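Local atomic coordinates of DUF1254 domain-containing protein (PDB entry 3U07), a protein that is of unknown function but combines a DUF1254 and a DUF1214 region and probably carries an N-terminal signal peptide for export. Residues Lys327-Ser331 with Val403-Tyr409; His333-Phe339 with Met428-Val434. The protein carries 2 engineered substitutions. All coordinates share one frame. Numbering follows the deposited sequence.

Contact 1: residues Lys327-Ser331 with Val403-Tyr409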
loop_
_atom_site.group_PDB
_atom_site.type_symbol
_atom_site.label_atom_id
_atom_site.label_comp_id
_atom_site.label_asym_id
_atom_site.label_seq_id
_atom_site.Cartn_x
_atom_site.Cartn_y
_atom_site.Cartn_z
ATOM N N LYS A 327 -11.131 23.582 -12.920
ATOM C CA LYS A 327 -11.247 22.136 -12.808
ATOM C C LYS A 327 -10.940 21.490 -14.154
ATOM O O LYS A 327 -11.404 21.962 -15.191
ATOM C CB LYS A 327 -12.671 21.760 -12.388
ATOM C CG LYS A 327 -12.904 20.266 -12.268
ATOM C CD LYS A 327 -12.269 19.716 -11.005
ATOM C CE LYS A 327 -12.248 18.202 -11.030
ATOM N NZ LYS A 327 -11.337 17.699 -12.099
ATOM N N LEU A 328 -10.151 20.418 -14.141
ATOM C CA LEU A 328 -9.826 19.699 -15.372
ATOM C C LEU A 328 -11.133 19.104 -15.886
ATOM O O LEU A 328 -11.844 18.424 -15.139
ATOM C CB LEU A 328 -8.829 18.574 -15.089
ATOM C CG LEU A 328 -7.437 19.035 -14.662
ATOM C CD1 LEU A 328 -6.619 17.838 -14.213
ATOM C CD2 LEU A 328 -6.770 19.770 -15.826
ATOM N N ASP A 329 -11.440 19.347 -17.156
ATOM C CA ASP A 329 -12.687 18.870 -17.754
ATOM C C ASP A 329 -12.526 18.771 -19.268
ATOM O O ASP A 329 -12.442 19.784 -19.957
ATOM C CB ASP A 329 -13.802 19.862 -17.416
ATOM C CG ASP A 329 -15.185 19.334 -17.740
ATOM O OD1 ASP A 329 -15.320 18.558 -18.707
ATOM O OD2 ASP A 329 -16.139 19.717 -17.032
ATOM N N GLY A 330 -12.499 17.548 -19.785
ATOM C CA GLY A 330 -12.325 17.351 -21.212
ATOM C C GLY A 330 -13.411 17.877 -22.133
ATOM O O GLY A 330 -13.203 17.960 -23.340
ATOM N N SER A 331 -14.567 18.230 -21.586
ATOM C CA SER A 331 -15.653 18.744 -22.417
ATOM C C SER A 331 -15.480 20.240 -22.675
ATOM O O SER A 331 -16.161 20.816 -23.523
ATOM C CB SER A 331 -17.007 18.500 -21.740
ATOM O OG SER A 331 -17.118 19.222 -20.522
ATOM N N VAL A 403 -8.746 11.988 -22.962
ATOM C CA VAL A 403 -9.315 12.541 -21.750
ATOM C C VAL A 403 -10.823 12.560 -22.005
ATOM O O VAL A 403 -11.261 12.840 -23.117
ATOM C CB VAL A 403 -8.710 13.944 -21.487
ATOM C CG1 VAL A 403 -9.786 14.959 -21.187
ATOM C CG2 VAL A 403 -7.708 13.842 -20.339
ATOM N N PRO A 404 -11.635 12.237 -20.984
ATOM C CA PRO A 404 -13.094 12.209 -21.128
ATOM C C PRO A 404 -13.808 13.551 -21.228
ATOM O O PRO A 404 -13.272 14.585 -20.836
ATOM C CB PRO A 404 -13.532 11.427 -19.901
ATOM C CG PRO A 404 -12.587 11.927 -18.865
ATOM C CD PRO A 404 -11.247 11.926 -19.596
ATOM N N GLU A 405 -15.031 13.504 -21.753
ATOM C CA GLU A 405 -15.882 14.683 -21.917
ATOM C C GLU A 405 -16.548 15.028 -20.585
ATOM O O GLU A 405 -17.751 15.283 -20.530
ATOM C CB GLU A 405 -16.974 14.409 -22.954
ATOM C CG GLU A 405 -16.463 14.062 -24.340
ATOM C CD GLU A 405 -16.567 15.221 -25.308
ATOM O OE1 GLU A 405 -15.958 16.278 -25.046
ATOM O OE2 GLU A 405 -17.265 15.072 -26.335
ATOM N N LYS A 406 -15.761 15.035 -19.516
ATOM C CA LYS A 406 -16.268 15.340 -18.183
ATOM C C LYS A 406 -15.111 15.694 -17.258
ATOM O O LYS A 406 -13.953 15.629 -17.657
ATOM C CB LYS A 406 -17.012 14.125 -17.625
ATOM C CG LYS A 406 -16.213 12.828 -17.678
ATOM C CD LYS A 406 -16.803 11.770 -16.752
ATOM C CE LYS A 406 -16.073 10.439 -16.892
ATOM N NZ LYS A 406 -16.615 9.406 -15.964
ATOM N N PRO A 407 -15.410 16.096 -16.015
ATOM C CA PRO A 407 -14.313 16.432 -15.106
ATOM C C PRO A 407 -13.445 15.193 -14.895
ATOM O O PRO A 407 -13.958 14.083 -14.745
ATOM C CB PRO A 407 -15.042 16.856 -13.834
ATOM C CG PRO A 407 -16.296 17.488 -14.373
ATOM C CD PRO A 407 -16.709 16.492 -15.438
ATOM N N PHE A 408 -12.131 15.383 -14.891
ATOM C CA PHE A 408 -11.204 14.278 -14.705
ATOM C C PHE A 408 -10.024 14.735 -13.868
ATOM O O PHE A 408 -9.846 15.929 -13.622
ATOM C CB PHE A 408 -10.694 13.789 -16.065
ATOM C CG PHE A 408 -9.822 14.794 -16.793
ATOM C CD1 PHE A 408 -8.441 14.804 -16.606
ATOM C CD2 PHE A 408 -10.388 15.731 -17.661
ATOM C CE1 PHE A 408 -7.633 15.727 -17.276
ATOM C CE2 PHE A 408 -9.592 16.657 -18.336
ATOM C CZ PHE A 408 -8.212 16.656 -18.144
ATOM N N TYR A 409 -9.238 13.776 -13.397
ATOM C CA TYR A 409 -8.037 14.105 -12.653
ATOM C C TYR A 409 -6.944 13.186 -13.161
ATOM O O TYR A 409 -7.220 12.140 -13.751
ATOM C CB TYR A 409 -8.222 13.955 -11.139
ATOM C CG TYR A 409 -8.640 12.588 -10.651
ATOM C CD1 TYR A 409 -9.983 12.210 -10.645
ATOM C CD2 TYR A 409 -7.696 11.687 -10.150
ATOM C CE1 TYR A 409 -10.376 10.971 -10.146
ATOM C CE2 TYR A 409 -8.077 10.443 -9.651
ATOM C CZ TYR A 409 -9.419 10.093 -9.651
ATOM O OH TYR A 409 -9.813 8.869 -9.162
#

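Contact 2: residues His333-Phe339 with Met428-Val434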
loop_
_atom_site.group_PDB
_atom_site.type_symbol
_atom_site.label_atom_id
_atom_site.label_comp_id
_atom_site.label_asym_id
_atom_site.label_seq_id
_atom_site.Cartn_x
_atom_site.Cartn_y
_atom_site.Cartn_z
ATOM N N HIS A 333 -11.974 21.880 -22.614
ATOM C CA HIS A 333 -10.677 22.256 -23.152
ATOM C C HIS A 333 -9.845 21.069 -23.603
ATOM O O HIS A 333 -10.204 19.906 -23.402
ATOM C CB HIS A 333 -9.843 22.977 -22.084
ATOM C CG HIS A 333 -10.498 24.178 -21.476
ATOM N ND1 HIS A 333 -10.499 25.416 -22.085
ATOM C CD2 HIS A 333 -11.150 24.338 -20.299
ATOM C CE1 HIS A 333 -11.122 26.285 -21.309
ATOM N NE2 HIS A 333 -11.527 25.657 -20.220
ATOM N N ASP A 334 -8.722 21.412 -24.221
ATOM C CA ASP A 334 -7.713 20.467 -24.655
ATOM C C ASP A 334 -6.584 20.884 -23.710
ATOM O O ASP A 334 -6.483 22.059 -23.353
ATOM C CB ASP A 334 -7.309 20.723 -26.103
ATOM C CG ASP A 334 -8.048 19.835 -27.082
ATOM O OD1 ASP A 334 -9.109 19.286 -26.716
ATOM O OD2 ASP A 334 -7.566 19.694 -28.225
ATOM N N TYR A 335 -5.754 19.947 -23.273
ATOM C CA TYR A 335 -4.678 20.320 -22.366
ATOM C C TYR A 335 -3.329 19.818 -22.837
ATOM O O TYR A 335 -3.242 18.919 -23.675
ATOM C CB TYR A 335 -4.946 19.772 -20.963
ATOM C CG TYR A 335 -6.268 20.197 -20.368
ATOM C CD1 TYR A 335 -7.448 19.516 -20.679
ATOM C CD2 TYR A 335 -6.340 21.279 -19.492
ATOM C CE1 TYR A 335 -8.672 19.909 -20.125
ATOM C CE2 TYR A 335 -7.550 21.676 -18.939
ATOM C CZ TYR A 335 -8.710 20.989 -19.257
ATOM O OH TYR A 335 -9.907 21.390 -18.707
ATOM N N VAL A 336 -2.274 20.421 -22.303
ATOM C CA VAL A 336 -0.926 20.008 -22.637
ATOM C C VAL A 336 -0.060 20.030 -21.378
ATOM O O VAL A 336 -0.182 20.910 -20.526
ATOM C CB VAL A 336 -0.301 20.894 -23.749
ATOM C CG1 VAL A 336 -0.089 22.306 -23.252
ATOM C CG2 VAL A 336 1.013 20.274 -24.219
HETATM N N MSE A 337 0.806 19.029 -21.279
HETATM C CA MSE A 337 1.709 18.853 -20.152
HETATM C C MSE A 337 3.111 18.687 -20.730
HETATM O O MSE A 337 3.345 17.778 -21.519
HETATM C CB MSE A 337 1.317 17.575 -19.426
HETATM C CG MSE A 337 1.340 17.615 -17.928
HETATM SE SE MSE A 337 0.703 15.906 -17.256
HETATM C CE MSE A 337 -0.386 15.337 -18.721
ATOM N N ARG A 338 4.042 19.551 -20.347
ATOM C CA ARG A 338 5.405 19.437 -20.859
ATOM C C ARG A 338 6.385 19.524 -19.694
ATOM O O ARG A 338 6.384 20.499 -18.943
ATOM C CB ARG A 338 5.671 20.541 -21.877
ATOM C CG ARG A 338 7.072 20.549 -22.448
ATOM C CD ARG A 338 7.191 21.664 -23.472
ATOM N NE ARG A 338 8.525 22.257 -23.492
ATOM C CZ ARG A 338 9.577 21.729 -24.106
ATOM N NH1 ARG A 338 9.461 20.583 -24.766
ATOM N NH2 ARG A 338 10.747 22.348 -24.049
ATOM N N PHE A 339 7.240 18.514 -19.564
ATOM C CA PHE A 339 8.173 18.462 -18.440
ATOM C C PHE A 339 9.379 17.558 -18.676
ATOM O O PHE A 339 9.341 16.650 -19.508
ATOM C CB PHE A 339 7.433 17.907 -17.227
ATOM C CG PHE A 339 6.753 16.591 -17.508
ATOM C CD1 PHE A 339 5.516 16.559 -18.145
ATOM C CD2 PHE A 339 7.386 15.386 -17.218
ATOM C CE1 PHE A 339 4.918 15.351 -18.497
ATOM C CE2 PHE A 339 6.800 14.169 -17.565
ATOM C CZ PHE A 339 5.563 14.151 -18.208
HETATM N N MSE A 428 4.116 18.159 -9.126
HETATM C CA MSE A 428 3.672 17.567 -10.372
HETATM C C MSE A 428 3.652 18.609 -11.487
HETATM O O MSE A 428 3.226 19.743 -11.273
HETATM C CB MSE A 428 2.276 16.990 -10.209
HETATM C CG MSE A 428 1.862 16.145 -11.383
HETATM SE SE MSE A 428 0.170 15.331 -11.100
HETATM C CE MSE A 428 -0.340 15.104 -12.956
ATOM N N PRO A 429 4.124 18.242 -12.688
ATOM C CA PRO A 429 4.112 19.218 -13.782
ATOM C C PRO A 429 2.687 19.750 -13.950
ATOM O O PRO A 429 1.713 19.027 -13.736
ATOM C CB PRO A 429 4.594 18.396 -14.977
ATOM C CG PRO A 429 5.564 17.432 -14.335
ATOM C CD PRO A 429 4.801 16.997 -13.094
ATOM N N GLU A 430 2.565 21.015 -14.323
ATOM C CA GLU A 430 1.253 21.624 -14.486
ATOM C C GLU A 430 0.608 21.203 -15.792
ATOM O O GLU A 430 1.302 20.876 -16.755
ATOM C CB GLU A 430 1.383 23.149 -14.454
ATOM C CG GLU A 430 2.154 23.685 -13.254
ATOM C CD GLU A 430 2.112 25.203 -13.151
ATOM O OE1 GLU A 430 2.390 25.881 -14.158
ATOM O OE2 GLU A 430 1.810 25.720 -12.057
ATOM N N ILE A 431 -0.718 21.169 -15.825
ATOM C CA ILE A 431 -1.383 20.839 -17.071
ATOM C C ILE A 431 -2.090 22.125 -17.502
ATOM O O ILE A 431 -2.917 22.685 -16.782
ATOM C CB ILE A 431 -2.336 19.616 -16.924
ATOM C CG1 ILE A 431 -3.441 19.887 -15.921
ATOM C CG2 ILE A 431 -1.538 18.406 -16.416
ATOM C CD1 ILE A 431 -3.933 18.605 -15.269
ATOM N N LYS A 432 -1.712 22.609 -18.679
ATOM C CA LYS A 432 -2.232 23.857 -19.205
ATOM C C LYS A 432 -3.271 23.712 -20.282
ATOM O O LYS A 432 -3.240 22.768 -21.066
ATOM C CB LYS A 432 -1.084 24.688 -19.770
ATOM C CG LYS A 432 0.108 24.808 -18.848
ATOM C CD LYS A 432 1.181 25.699 -19.448
ATOM C CE LYS A 432 2.395 25.765 -18.542
ATOM N NZ LYS A 432 3.352 26.818 -18.983
ATOM N N VAL A 433 -4.192 24.666 -20.319
ATOM C CA VAL A 433 -5.221 24.676 -21.340
ATOM C C VAL A 433 -4.525 25.035 -22.650
ATOM O O VAL A 433 -3.610 25.860 -22.669
ATOM C CB VAL A 433 -6.300 25.730 -21.018
ATOM C CG1 VAL A 433 -7.159 26.031 -22.251
ATOM C CG2 VAL A 433 -7.164 25.221 -19.880
ATOM N N VAL A 434 -4.937 24.386 -23.731
ATOM C CA VAL A 434 -4.379 24.655 -25.050
ATOM C C VAL A 434 -5.359 25.543 -25.804
ATOM O O VAL A 434 -6.567 25.313 -25.756
ATOM C CB VAL A 434 -4.220 23.371 -25.880
ATOM C CG1 VAL A 434 -3.636 23.708 -27.248
ATOM C CG2 VAL A 434 -3.343 22.376 -25.145
HETATM O O HOH W 1 -8.821 23.870 -25.399
HETATM O O HOH W 2 3.502 21.184 -18.012
#

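Contact 1: residues Lys327-Ser331 with Val403-Tyr409
This is a loop packed against the start of a strand in the DUF1214 region, joined by a single beta bridge between Asp329 and Pro407. Residues 327-331 belong to the connection between strands 315-319 and 334-340, while residues 403-409 lead into strand 408-417. Two backbone hydrogen bonds flank the bridged pair: Phe408 N to Leu328 O (3.1 Å, 156°) and Gly330 N to Lys406 O (3.2 Å, 147°). The CA-H...O contact from Pro407 CA to Leu328 O, 3.2 Å, lies next to the first. Each backbone turns beside the bridge. Asp329 forms an Asx turn, its OD1 accepting from Ser331 N at 3.0 Å and also from Ser331 OG at 2.6 Å; Glu405 is the centre of an inverse gamma turn. At the other end Lys327 NZ donates to Leu328 O at 3.2 Å and forms a salt bridge with Asp320. The apolar part is a CH-pi contact, with Leu328 CB 3.7 Å from the centroid of the Phe408 ring and 13° off its normal. Gly330 N approaches the edge of that ring, and Phe408 also touches Ile352 of strand 347-354. Packing is tight at Gly330, whose CA lies 2.9 Å from Pro404 O: a CB placed ideally on it would fall 1.8 Å from Pro404 O and 2.6 Å from Val403 CG1.

Contact 2: residues His333-Phe339 with Met428-Val434
Val433 pushes CG2 into the notch between two rings of residues 333-339. That methyl sits 4.0 Å from the centroid of the His333 ring, 16° off its normal and so over the face, and 3.7 Å from Tyr335 CE2. One residue on, Val434 lies on the same face as Asp334, Val336 and Lys432, and fits CG2 against Val336 CB at 3.7 Å. Three backbone hydrogen bonds join the strands: Val434 N to Asp334 O and Val336 N to Lys432 O, both 2.8 Å, and Lys432 N to Val336 O, 2.9 Å. They make 432-434 an antiparallel edge strand beside 334-340 in a mixed four-stranded sheet; the axes approach to 4.3 Å with 128° between their directions. Further along, direct pairing gives way to side-chain fitting. Ile431 CG2 nestles at 3.3 Å against CG of the selenomethionine Met337, and Pro429 CG fills the space beside Phe339 CB at 3.5 Å. Two waters extend the pairing on either side of the direct bonds: water 1 accepts from Asp334 N and donates to Val434 O, each 2.7 Å, while water 2 accepts from Arg338 N at 2.9 Å and donates to Glu430 O at 2.6 Å.

From the N terminus, the chain leaves strand 315-319, passes through 327-331 and almost at once enters 333-339. After 71 residues beyond 331 it reaches 403-409, closing the loop of contact 1; 428-434 then closes contact 2, with 88 residues between its segments. The segments alternate, so the two closures cross rather than nest. Contact 1 works at the entry to strand 408-417 of the antiparallel sheet containing 315-319 and 347-354, and contact 2 adds the C-terminal strand to the edge of the mixed sheet containing 334-340 and 382-388. Their centres are 13 Å apart, and they touch: Tyr335 OH lies 3.0 Å from Asp329 N, a probable hydrogen bond, Leu328 CD1 meets Ile431 CD1 at 3.0 Å, and Phe408 CE2 packs 3.8 Å from Tyr335 CE1.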